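Side-chain contacts in protocatechuate decarboxylase (Klebsiella pneumoniae, PDB 5O3M), which probably decarboxylates protocatechuate (3,4-dihydroxybenzoate) to catechol, as a UbiD-family enzyme dependent on prenylated flavin: residues P136-I141 with V284-L289; R208-F213 with L224-N229. All coordinates share one frame; numbering follows the deposited sequence.

Contact 1 (P136-I141 with V284-L289); sequences PCQEQI and VIEGEL
With chi1 near 80°, Cys137 carries SG between its own backbone N and carbonyl carbon, while Val284, with CG1 anti to its N (chi1 176°), turns CG2 to the side of N. Both CB and SG of Cys137 then lie 4.0 Å from Val284 CG2, so one methyl fills the apolar half of the contact. The other half is polar. Gln138 and Glu286 each place CG anti to the carbonyl carbon and run on extended; the two chains cross at about a right angle, and the amide and carboxylate planes lie 58° apart. Gln138 NE2 and Glu286 OE2 remain 4.1 Å apart, too far for a direct bond, and a water spans the gap: it accepts from Gln138 NE2 at 2.9 Å and donates to Glu286 OE2 at 2.8 Å.

The contact joins the turn leading into strand 140-143 to strand 283-289 in the curled antiparallel sheet of the UbiD fold. Both strands pair with strand 323-331, whose Thr330 meets Cys137 O through OG1 and Val284 through the backbone. Gln138 NE2 also donates to Gln269 O, which gives the amide nitrogen two acceptors. Val271 N joins the water at Glu286 OE2, and Ser272 N reaches OE1; donors on both oxygens would hold the carboxylate's rotation.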
loop_
_atom_site.group_PDB
_atom_site.type_symbol
_atom_site.label_atom_id
_atom_site.label_comp_id
_atom_site.label_asym_id
_atom_site.label_seq_id
_atom_site.Cartn_x
_atom_site.Cartn_y
_atom_site.Cartn_z
ATOM N N PRO A 136 10.552 -62.635 4.227
ATOM C CA PRO A 136 11.943 -62.522 3.758
ATOM C C PRO A 136 12.772 -61.514 4.543
ATOM O O PRO A 136 14.009 -61.541 4.446
ATOM C CB PRO A 136 11.786 -62.094 2.294
ATOM C CG PRO A 136 10.432 -62.601 1.908
ATOM C CD PRO A 136 9.583 -62.447 3.134
ATOM N N CYS A 137 12.138 -60.632 5.317
ATOM C CA CYS A 137 12.882 -59.656 6.104
ATOM C C CYS A 137 13.597 -60.276 7.304
ATOM O O CYS A 137 14.367 -59.576 7.977
ATOM C CB CYS A 137 11.944 -58.546 6.573
ATOM S SG CYS A 137 10.942 -58.986 8.009
ATOM N N GLN A 138 13.367 -61.561 7.592
ATOM C CA GLN A 138 14.044 -62.233 8.696
ATOM C C GLN A 138 14.890 -63.402 8.206
ATOM O O GLN A 138 15.189 -64.313 8.980
ATOM C CB GLN A 138 13.027 -62.676 9.755
ATOM C CG GLN A 138 12.220 -61.480 10.276
ATOM C CD GLN A 138 11.176 -61.828 11.317
ATOM O OE1 GLN A 138 10.820 -62.993 11.509
ATOM N NE2 GLN A 138 10.677 -60.805 12.002
ATOM N N GLU A 139 15.292 -63.382 6.929
ATOM C CA GLU A 139 16.181 -64.417 6.410
ATOM C C GLU A 139 17.536 -64.383 7.110
ATOM O O GLU A 139 18.188 -65.422 7.258
ATOM C CB GLU A 139 16.337 -64.261 4.888
ATOM C CG GLU A 139 15.148 -64.828 4.092
ATOM C CD GLU A 139 15.066 -64.321 2.651
ATOM O OE1 GLU A 139 15.976 -63.587 2.202
ATOM O OE2 GLU A 139 14.086 -64.678 1.959
ATOM N N GLN A 140 17.969 -63.204 7.539
ATOM C CA GLN A 140 19.134 -63.032 8.392
ATOM C C GLN A 140 18.723 -62.225 9.614
ATOM O O GLN A 140 17.958 -61.256 9.507
ATOM C CB GLN A 140 20.272 -62.321 7.663
ATOM C CG GLN A 140 20.677 -62.950 6.346
ATOM C CD GLN A 140 21.752 -62.143 5.653
ATOM O OE1 GLN A 140 22.922 -62.235 6.001
ATOM N NE2 GLN A 140 21.355 -61.325 4.680
ATOM N N ILE A 141 19.239 -62.626 10.771
ATOM C CA ILE A 141 18.905 -62.024 12.056
ATOM C C ILE A 141 20.212 -61.677 12.762
ATOM O O ILE A 141 21.070 -62.547 12.954
ATOM C CB ILE A 141 18.043 -62.967 12.918
ATOM C CG1 ILE A 141 16.669 -63.193 12.275
ATOM C CG2 ILE A 141 17.881 -62.427 14.321
ATOM C CD1 ILE A 141 15.936 -64.415 12.833
ATOM N N VAL A 284 15.212 -54.411 8.590
ATOM C CA VAL A 284 14.387 -54.051 9.746
ATOM C C VAL A 284 15.289 -53.812 10.952
ATOM O O VAL A 284 16.020 -54.714 11.373
ATOM C CB VAL A 284 13.343 -55.130 10.077
ATOM C CG1 VAL A 284 12.578 -54.760 11.349
ATOM C CG2 VAL A 284 12.384 -55.314 8.901
ATOM N N ILE A 285 15.217 -52.617 11.527
ATOM C CA ILE A 285 15.857 -52.326 12.809
ATOM C C ILE A 285 14.799 -52.429 13.906
ATOM O O ILE A 285 13.820 -51.670 13.912
ATOM C CB ILE A 285 16.523 -50.942 12.805
ATOM C CG1 ILE A 285 17.565 -50.852 11.688
ATOM C CG2 ILE A 285 17.194 -50.688 14.123
ATOM C CD1 ILE A 285 17.907 -49.425 11.268
ATOM N N GLU A 286 14.977 -53.384 14.815
ATOM C CA GLU A 286 14.106 -53.559 15.974
ATOM C C GLU A 286 14.770 -52.911 17.182
ATOM O O GLU A 286 15.964 -53.119 17.423
ATOM C CB GLU A 286 13.831 -55.046 16.250
ATOM C CG GLU A 286 13.362 -55.848 15.021
ATOM C CD GLU A 286 12.881 -57.264 15.359
ATOM O OE1 GLU A 286 13.021 -57.684 16.534
ATOM O OE2 GLU A 286 12.361 -57.958 14.445
ATOM N N GLY A 287 14.003 -52.128 17.929
ATOM C CA GLY A 287 14.544 -51.512 19.121
ATOM C C GLY A 287 13.450 -50.977 20.017
ATOM O O GLY A 287 12.267 -51.277 19.840
ATOM N N GLU A 288 13.870 -50.181 20.998
ATOM C CA GLU A 288 12.941 -49.511 21.895
ATOM C C GLU A 288 13.385 -48.071 22.131
ATOM O O GLU A 288 14.573 -47.803 22.350
ATOM C CB GLU A 288 12.819 -50.271 23.232
ATOM C CG GLU A 288 14.122 -50.817 23.781
ATOM C CD GLU A 288 13.915 -51.719 24.992
ATOM O OE1 GLU A 288 12.875 -52.406 25.044
ATOM O OE2 GLU A 288 14.785 -51.737 25.893
ATOM N N LEU A 289 12.428 -47.144 22.073
ATOM C CA LEU A 289 12.702 -45.754 22.444
ATOM C C LEU A 289 12.900 -45.656 23.954
ATOM O O LEU A 289 11.988 -45.964 24.728
ATOM C CB LEU A 289 11.565 -44.842 21.988
ATOM C CG LEU A 289 11.521 -44.567 20.479
ATOM C CD1 LEU A 289 10.158 -44.056 20.032
ATOM C CD2 LEU A 289 12.608 -43.578 20.088
HETATM O O HOH W 1 11.949 -58.229 11.735
#

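Contact 2 (R208-F213 with L224-N229); sequences RHIEVF and LPITIN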
loop_
_atom_site.group_PDB
_atom_site.type_symbol
_atom_site.label_atom_id
_atom_site.label_comp_id
_atom_site.label_asym_id
_atom_site.label_seq_id
_atom_site.Cartn_x
_atom_site.Cartn_y
_atom_site.Cartn_z
ATOM N N ARG A 208 2.118 -36.192 16.962
ATOM C CA ARG A 208 1.945 -37.382 16.142
ATOM C C ARG A 208 1.730 -38.607 17.028
ATOM O O ARG A 208 2.261 -38.704 18.138
ATOM C CB ARG A 208 3.164 -37.572 15.236
ATOM C CG ARG A 208 3.064 -38.737 14.289
ATOM C CD ARG A 208 2.170 -38.427 13.104
ATOM N NE ARG A 208 1.494 -39.637 12.646
ATOM C CZ ARG A 208 1.143 -39.877 11.385
ATOM N NH1 ARG A 208 1.410 -38.987 10.435
ATOM N NH2 ARG A 208 0.531 -41.019 11.073
ATOM N N HIS A 209 0.939 -39.557 16.528
ATOM C CA HIS A 209 0.479 -40.650 17.384
ATOM C C HIS A 209 1.642 -41.438 17.984
ATOM O O HIS A 209 1.619 -41.781 19.172
ATOM C CB HIS A 209 -0.462 -41.569 16.601
ATOM C CG HIS A 209 -1.841 -41.009 16.430
ATOM N ND1 HIS A 209 -2.853 -41.236 17.339
ATOM C CD2 HIS A 209 -2.371 -40.217 15.467
ATOM C CE1 HIS A 209 -3.948 -40.615 16.940
ATOM N NE2 HIS A 209 -3.683 -39.990 15.806
ATOM N N ILE A 210 2.669 -41.737 17.187
ATOM C CA ILE A 210 3.785 -42.509 17.725
ATOM C C ILE A 210 4.495 -41.731 18.829
ATOM O O ILE A 210 4.956 -42.320 19.816
ATOM C CB ILE A 210 4.746 -42.919 16.589
ATOM C CG1 ILE A 210 5.955 -43.680 17.140
ATOM C CG2 ILE A 210 5.185 -41.700 15.806
ATOM C CD1 ILE A 210 6.940 -44.089 16.066
ATOM N N GLU A 211 4.560 -40.422 18.712
ATOM C CA GLU A 211 5.229 -39.625 19.712
ATOM C C GLU A 211 4.435 -39.582 20.983
ATOM O O GLU A 211 4.976 -39.480 22.048
ATOM C CB GLU A 211 5.460 -38.221 19.216
ATOM C CG GLU A 211 5.630 -37.209 20.313
ATOM C CD GLU A 211 7.004 -37.226 20.879
ATOM O OE1 GLU A 211 7.744 -38.150 20.579
ATOM O OE2 GLU A 211 7.361 -36.323 21.610
ATOM N N VAL A 212 3.130 -39.675 20.850
ATOM C CA VAL A 212 2.254 -39.674 21.980
ATOM C C VAL A 212 2.363 -41.012 22.679
ATOM O O VAL A 212 2.254 -41.092 23.880
ATOM C CB VAL A 212 0.817 -39.426 21.543
ATOM C CG1 VAL A 212 -0.136 -40.037 22.516
ATOM C CG2 VAL A 212 0.564 -37.953 21.405
ATOM N N PHE A 213 2.579 -42.069 21.928
ATOM C CA PHE A 213 2.770 -43.358 22.524
ATOM C C PHE A 213 4.069 -43.264 23.317
ATOM O O PHE A 213 4.138 -43.660 24.448
ATOM C CB PHE A 213 2.971 -44.435 21.482
ATOM C CG PHE A 213 1.819 -44.663 20.572
ATOM C CD1 PHE A 213 0.581 -44.203 20.859
ATOM C CD2 PHE A 213 1.993 -45.379 19.432
ATOM C CE1 PHE A 213 -0.460 -44.451 20.020
ATOM C CE2 PHE A 213 0.962 -45.634 18.596
ATOM C CZ PHE A 213 -0.267 -45.165 18.885
ATOM N N LEU A 224 9.488 -47.784 24.643
ATOM C CA LEU A 224 8.450 -48.050 23.649
ATOM C C LEU A 224 9.043 -48.913 22.546
ATOM O O LEU A 224 9.923 -48.444 21.796
ATOM C CB LEU A 224 7.868 -46.764 23.061
ATOM C CG LEU A 224 6.648 -47.066 22.178
ATOM C CD1 LEU A 224 5.373 -47.151 23.012
ATOM C CD2 LEU A 224 6.488 -46.077 21.022
ATOM N N PRO A 225 8.609 -50.164 22.416
ATOM C CA PRO A 225 9.139 -51.019 21.351
ATOM C C PRO A 225 8.683 -50.536 19.983
ATOM O O PRO A 225 7.534 -50.135 19.786
ATOM C CB PRO A 225 8.566 -52.398 21.685
ATOM C CG PRO A 225 7.294 -52.088 22.391
ATOM C CD PRO A 225 7.553 -50.836 23.191
ATOM N N ILE A 226 9.604 -50.602 19.028
ATOM C CA ILE A 226 9.429 -49.990 17.722
ATOM C C ILE A 226 10.161 -50.855 16.707
ATOM O O ILE A 226 11.106 -51.574 17.049
ATOM C CB ILE A 226 9.961 -48.535 17.759
ATOM C CG1 ILE A 226 9.794 -47.825 16.421
ATOM C CG2 ILE A 226 11.413 -48.511 18.186
ATOM C CD1 ILE A 226 10.192 -46.372 16.497
ATOM N N THR A 227 9.689 -50.833 15.463
ATOM C CA THR A 227 10.467 -51.347 14.341
ATOM C C THR A 227 10.608 -50.254 13.292
ATOM O O THR A 227 9.684 -49.455 13.078
ATOM C CB THR A 227 9.846 -52.613 13.695
ATOM O OG1 THR A 227 8.508 -52.339 13.246
ATOM C CG2 THR A 227 9.852 -53.798 14.670
ATOM N N ILE A 228 11.777 -50.221 12.657
ATOM C CA ILE A 228 12.099 -49.271 11.605
ATOM C C ILE A 228 12.317 -50.086 10.341
ATOM O O ILE A 228 13.306 -50.821 10.238
ATOM C CB ILE A 228 13.347 -48.443 11.939
ATOM C CG1 ILE A 228 13.250 -47.830 13.350
ATOM C CG2 ILE A 228 13.605 -47.429 10.847
ATOM C CD1 ILE A 228 12.178 -46.753 13.512
ATOM N N ASN A 229 11.412 -49.953 9.377
ATOM C CA ASN A 229 11.411 -50.777 8.178
ATOM C C ASN A 229 11.900 -49.967 6.978
ATOM O O ASN A 229 11.378 -48.884 6.700
ATOM C CB ASN A 229 10.008 -51.332 7.924
ATOM C CG ASN A 229 9.468 -52.135 9.103
ATOM O OD1 ASN A 229 9.525 -53.361 9.100
ATOM N ND2 ASN A 229 8.938 -51.448 10.107
#
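Leu224 opens the strand by straddling the CB of Phe213 with its two methyls: CD1 and CD2 each come within 3.9 Å of Phe213 CB. CD1 also lies 4.0 Å from Phe213 O, and CD2 is 4.2 Å from Ile210 O, so this fork rests on the backbone of the helical turn as well as on a side chain. The Phe213 ring itself leads away from the strand, one face receiving His209 O offset toward the rim.

Two residues on, Ile226 again points toward the helix. Its CG1 stands anti to the backbone N (chi1 -179°) and the chain is extended; Ile210 has the same shape. The terminal methyls therefore meet tip to tip, Ile226 CD1 to Ile210 CD1 at 4.0 Å, with the side chains crossing at about a right angle. This is helix-on-sheet packing: segment 209-213 runs at 146° to segment 224-229, nearer antiparallel than parallel but clearly oblique, with the axes of the two short segments 10.2 Å apart. Ile210 also touches Ala174 and Ala176 of the adjoining strand 168-177.

The Thr227 side chain lies on the other face of the strand from Leu224 and Ile226, where its OG1 accepts from Asn229 ND2 at 3.3 Å and also bonds Lys276 O; Asn229 ND2 donates to Leu173 O as well, while Asn229 OD1 accepts from Ile278 N.

No hydrogen bond crosses between 208-213 and 224-229, so this 162 Å² contact relies on shape fit; directional links to the sheet come from Asp186 of strand 185-196, which bonds Ile210 N and salt-bridges Arg208.

How the contacts relate
From the N terminus, the chain first passes 136-141, makes strands 168-177, 185-196 and 199-202, and enters helix 209-219. Contact 2 closes a short loop there, with ten residues between 208-213 and 224-229. Contact 1 closes only when the chain reaches 284-289, with 142 residues in between, so contact 2 is nested inside its loop and the two do not cross. Their centres are 15 Å apart, and they meet through neighbouring antiparallel strands 224-230 and 283-289: Ile285 O to Ile228 N and Leu289 N to Leu224 O, both 2.8 Å, are probable hydrogen bonds. One sheet thus ties the helix of contact 2 to the turn of contact 1.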